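PDB 5TR9: ferredoxin-NADP reductase from Neisseria gonorrhoeae MIA_2011_03-10, which probably uses its bound FAD to pass electrons between NADP(H) and ferredoxin or a similar one-electron carrier. Local coordinates for residues G120-M125 with P224-F229. Numbering follows the deposited sequence.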
ATOM      1  N   GLY A 120     -14.291  15.436   3.033  1.00 14.00           N
ATOM      2  CA  GLY A 120     -14.437  16.058   4.331  1.00 14.15           C
ATOM      3  C   GLY A 120     -14.208  15.133   5.505  1.00 18.36           C
ATOM      4  O   GLY A 120     -14.161  15.610   6.649  1.00 22.62           O
ATOM      5  N   LYS A 121     -14.068  13.837   5.260  1.00 14.19           N
ATOM      6  CA  LYS A 121     -13.827  12.882   6.323  1.00 15.26           C
ATOM      7  C   LYS A 121     -12.334  12.807   6.629  1.00 16.55           C
ATOM      8  O   LYS A 121     -11.490  13.339   5.901  1.00 15.97           O
ATOM      9  CB  LYS A 121     -14.349  11.501   5.930  1.00 15.40           C
ATOM     10  CG  LYS A 121     -15.818  11.496   5.511  1.00 14.52           C
ATOM     11  CD  LYS A 121     -16.717  11.864   6.670  1.00 18.51           C
ATOM     12  CE  LYS A 121     -18.187  11.791   6.279  1.00 19.59           C
ATOM     13  NZ  LYS A 121     -19.058  12.312   7.378  1.00 21.06           N
ATOM     14  N   ASP A 122     -12.010  12.133   7.728  1.00 14.41           N
ATOM     15  CA  ASP A 122     -10.623  11.835   8.063  1.00 13.47           C
ATOM     16  C   ASP A 122     -10.267  10.473   7.489  1.00 16.14           C
ATOM     17  O   ASP A 122     -10.840   9.456   7.898  1.00 16.30           O
ATOM     18  CB  ASP A 122     -10.424  11.844   9.571  1.00 14.10           C
ATOM     19  CG  ASP A 122     -10.712  13.199  10.172  1.00 20.11           C
ATOM     20  OD1 ASP A 122     -10.015  14.170   9.798  1.00 20.10           O
ATOM     21  OD2 ASP A 122     -11.658  13.322  10.984  1.00 21.54           O
ATOM     22  N   LEU A 123      -9.327  10.450   6.551  1.00 12.42           N
ATOM     23  CA  LEU A 123      -8.937   9.212   5.881  1.00 11.80           C
ATOM     24  C   LEU A 123      -7.805   8.547   6.655  1.00 13.30           C
ATOM     25  O   LEU A 123      -6.757   9.164   6.878  1.00 13.19           O
ATOM     26  CB  LEU A 123      -8.502   9.503   4.445  1.00 11.32           C
ATOM     27  CG  LEU A 123      -8.111   8.302   3.595  1.00 11.11           C
ATOM     28  CD1 LEU A 123      -9.367   7.434   3.368  1.00 14.36           C
ATOM     29  CD2 LEU A 123      -7.484   8.775   2.280  1.00 16.09           C
ATOM     30  N   VAL A 124      -7.994   7.284   7.045  1.00 11.53           N
ATOM     31  CA  VAL A 124      -7.002   6.563   7.847  1.00  9.70           C
ATOM     32  C   VAL A 124      -6.619   5.286   7.104  1.00 11.89           C
ATOM     33  O   VAL A 124      -7.445   4.376   6.953  1.00 11.43           O
ATOM     34  CB  VAL A 124      -7.517   6.251   9.261  1.00 10.86           C
ATOM     35  CG1 VAL A 124      -6.460   5.444  10.061  1.00 13.85           C
ATOM     36  CG2 VAL A 124      -7.886   7.553  10.007  1.00 11.66           C
ATOM     37  N   MET A 125      -5.372   5.215   6.656  1.00 10.00           N
ATOM     38  CA  MET A 125      -4.856   4.076   5.904  1.00  8.15           C
ATOM     39  C   MET A 125      -4.016   3.209   6.838  1.00 11.49           C
ATOM     40  O   MET A 125      -3.042   3.689   7.422  1.00 13.48           O
ATOM     41  CB  MET A 125      -4.043   4.573   4.703  1.00 12.40           C
ATOM     42  CG  MET A 125      -4.911   5.341   3.695  1.00 13.25           C
ATOM     43  SD  MET A 125      -3.966   6.195   2.415  1.00 18.45           S
ATOM     44  CE  MET A 125      -3.166   7.416   3.423  1.00 23.04           C
ATOM     45  N   PRO A 224     -17.327   6.518  13.735  1.00 17.88           N
ATOM     46  CA  PRO A 224     -17.960   6.071  12.484  1.00 16.85           C
ATOM     47  C   PRO A 224     -18.473   7.218  11.633  1.00 15.55           C
ATOM     48  O   PRO A 224     -18.461   7.124  10.397  1.00 18.48           O
ATOM     49  CB  PRO A 224     -19.097   5.163  12.977  1.00 19.31           C
ATOM     50  CG  PRO A 224     -18.564   4.615  14.275  1.00 21.13           C
ATOM     51  CD  PRO A 224     -17.843   5.784  14.908  1.00 18.39           C
ATOM     52  N   GLU A 225     -18.911   8.312  12.250  1.00 19.73           N
ATOM     53  CA  GLU A 225     -19.425   9.424  11.464  1.00 17.87           C
ATOM     54  C   GLU A 225     -18.312  10.105  10.665  1.00 19.34           C
ATOM     55  O   GLU A 225     -18.524  10.494   9.510  1.00 19.68           O
ATOM     56  CB  GLU A 225     -20.131  10.423  12.381  1.00 20.76           C
ATOM     57  CG  GLU A 225     -21.136  11.325  11.665  1.00 41.17           C
ATOM     58  CD  GLU A 225     -20.483  12.460  10.898  1.00 59.65           C
ATOM     59  OE1 GLU A 225     -19.405  12.929  11.327  1.00 63.21           O
ATOM     60  OE2 GLU A 225     -21.046  12.884   9.863  1.00 65.74           O
ATOM     61  N   SER A 226     -17.115  10.246  11.252  1.00 15.31           N
ATOM     62  CA  SER A 226     -16.093  11.122  10.685  1.00 14.74           C
ATOM     63  C   SER A 226     -14.901  10.403  10.060  1.00 16.87           C
ATOM     64  O   SER A 226     -14.155  11.034   9.301  1.00 16.80           O
ATOM     65  CB  SER A 226     -15.561  12.077  11.763  1.00 21.31           C
ATOM     66  OG  SER A 226     -15.012  11.327  12.838  1.00 19.67           O
ATOM     67  N   THR A 227     -14.690   9.127  10.359  1.00 15.62           N
ATOM     68  CA  THR A 227     -13.476   8.429   9.948  1.00 14.61           C
ATOM     69  C   THR A 227     -13.779   7.449   8.825  1.00 12.65           C
ATOM     70  O   THR A 227     -14.816   6.772   8.839  1.00 14.59           O
ATOM     71  CB  THR A 227     -12.850   7.688  11.140  1.00 13.60           C
ATOM     72  OG1 THR A 227     -12.739   8.595  12.239  1.00 14.65           O
ATOM     73  CG2 THR A 227     -11.444   7.153  10.805  1.00 14.36           C
ATOM     74  N   ARG A 228     -12.861   7.358   7.858  1.00 13.16           N
ATOM     75  CA  ARG A 228     -12.970   6.367   6.792  1.00 10.80           C
ATOM     76  C   ARG A 228     -11.649   5.618   6.698  1.00 11.68           C
ATOM     77  O   ARG A 228     -10.593   6.245   6.579  1.00 13.68           O
ATOM     78  CB  ARG A 228     -13.340   7.032   5.457  1.00 12.43           C
ATOM     79  CG  ARG A 228     -14.674   7.801   5.505  1.00 11.98           C
ATOM     80  CD  ARG A 228     -15.861   6.850   5.715  1.00 12.08           C
ATOM     81  NE  ARG A 228     -17.165   7.528   5.692  1.00 15.20           N
ATOM     82  CZ  ARG A 228     -17.783   8.014   6.764  1.00 17.34           C
ATOM     83  NH1 ARG A 228     -17.215   7.935   7.959  1.00 16.68           N
ATOM     84  NH2 ARG A 228     -18.975   8.589   6.644  1.00 22.56           N
ATOM     85  N   PHE A 229     -11.711   4.292   6.779  1.00 10.65           N
ATOM     86  CA  PHE A 229     -10.533   3.432   6.870  1.00 11.47           C
ATOM     87  C   PHE A 229     -10.267   2.700   5.561  1.00 12.07           C
ATOM     88  O   PHE A 229     -11.196   2.220   4.905  1.00 11.48           O
ATOM     89  CB  PHE A 229     -10.700   2.363   7.961  1.00 11.74           C
ATOM     90  CG  PHE A 229     -10.653   2.891   9.367  1.00 11.56           C
ATOM     91  CD1 PHE A 229      -9.437   3.093  10.002  1.00 14.04           C
ATOM     92  CD2 PHE A 229     -11.829   3.147  10.068  1.00 15.34           C
ATOM     93  CE1 PHE A 229      -9.380   3.559  11.320  1.00 16.15           C
ATOM     94  CE2 PHE A 229     -11.782   3.624  11.385  1.00 15.15           C
ATOM     95  CZ  PHE A 229     -10.556   3.824  12.011  1.00 14.66           C
TER
HETATM   96  O   HOH W   1     -12.281  11.264  12.472  1.00 16.84           O
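Lys121, just before strand 122-128, packs against Arg228, whose side chain leaves the sheet on the Leu123 face; both reach Glu225 O, Arg228 NH1 only weakly. A chi2 of -65° brings Lys121 CD over one face of the Arg228 guanidinium, toward its rim, and CE continues to 3.3 Å from Arg228 NH2. Lys121 NZ donates to Glu225 O (2.9 Å) and forms a salt bridge with Glu225 OE2 (3.2 Å), which probably offsets the nearby arginine charge. Arg228 NH1 donates to Thr227 O at 2.8 Å; that oxygen lies in the guanidinium plane, although NH1 stands well above the carbonyl plane.

On the other face, a water donates to Asp122 OD2 (2.6 Å) and accepts from Ser226 OG and Thr227 OG1, which also bond to Thr223 OG1 and Thr223 N respectively, while Asp122 OD1 bonds to Thr150. Further along, Val124 CG1 meets Phe229 CE1 at 3.7 Å, the two side chains side by side, and Val124 CG2 touches Thr227 CG2. Asp122 N to Ser226 O, Arg228 N to Asp122 O and Val124 N to Arg228 O join the backbones.

Strands 122-128 and 227-233 are thus adjacent in the NAD-binding domain's parallel sheet, flanked by strands 150-157 and 261-265, with helix 133-139 packing on Met125.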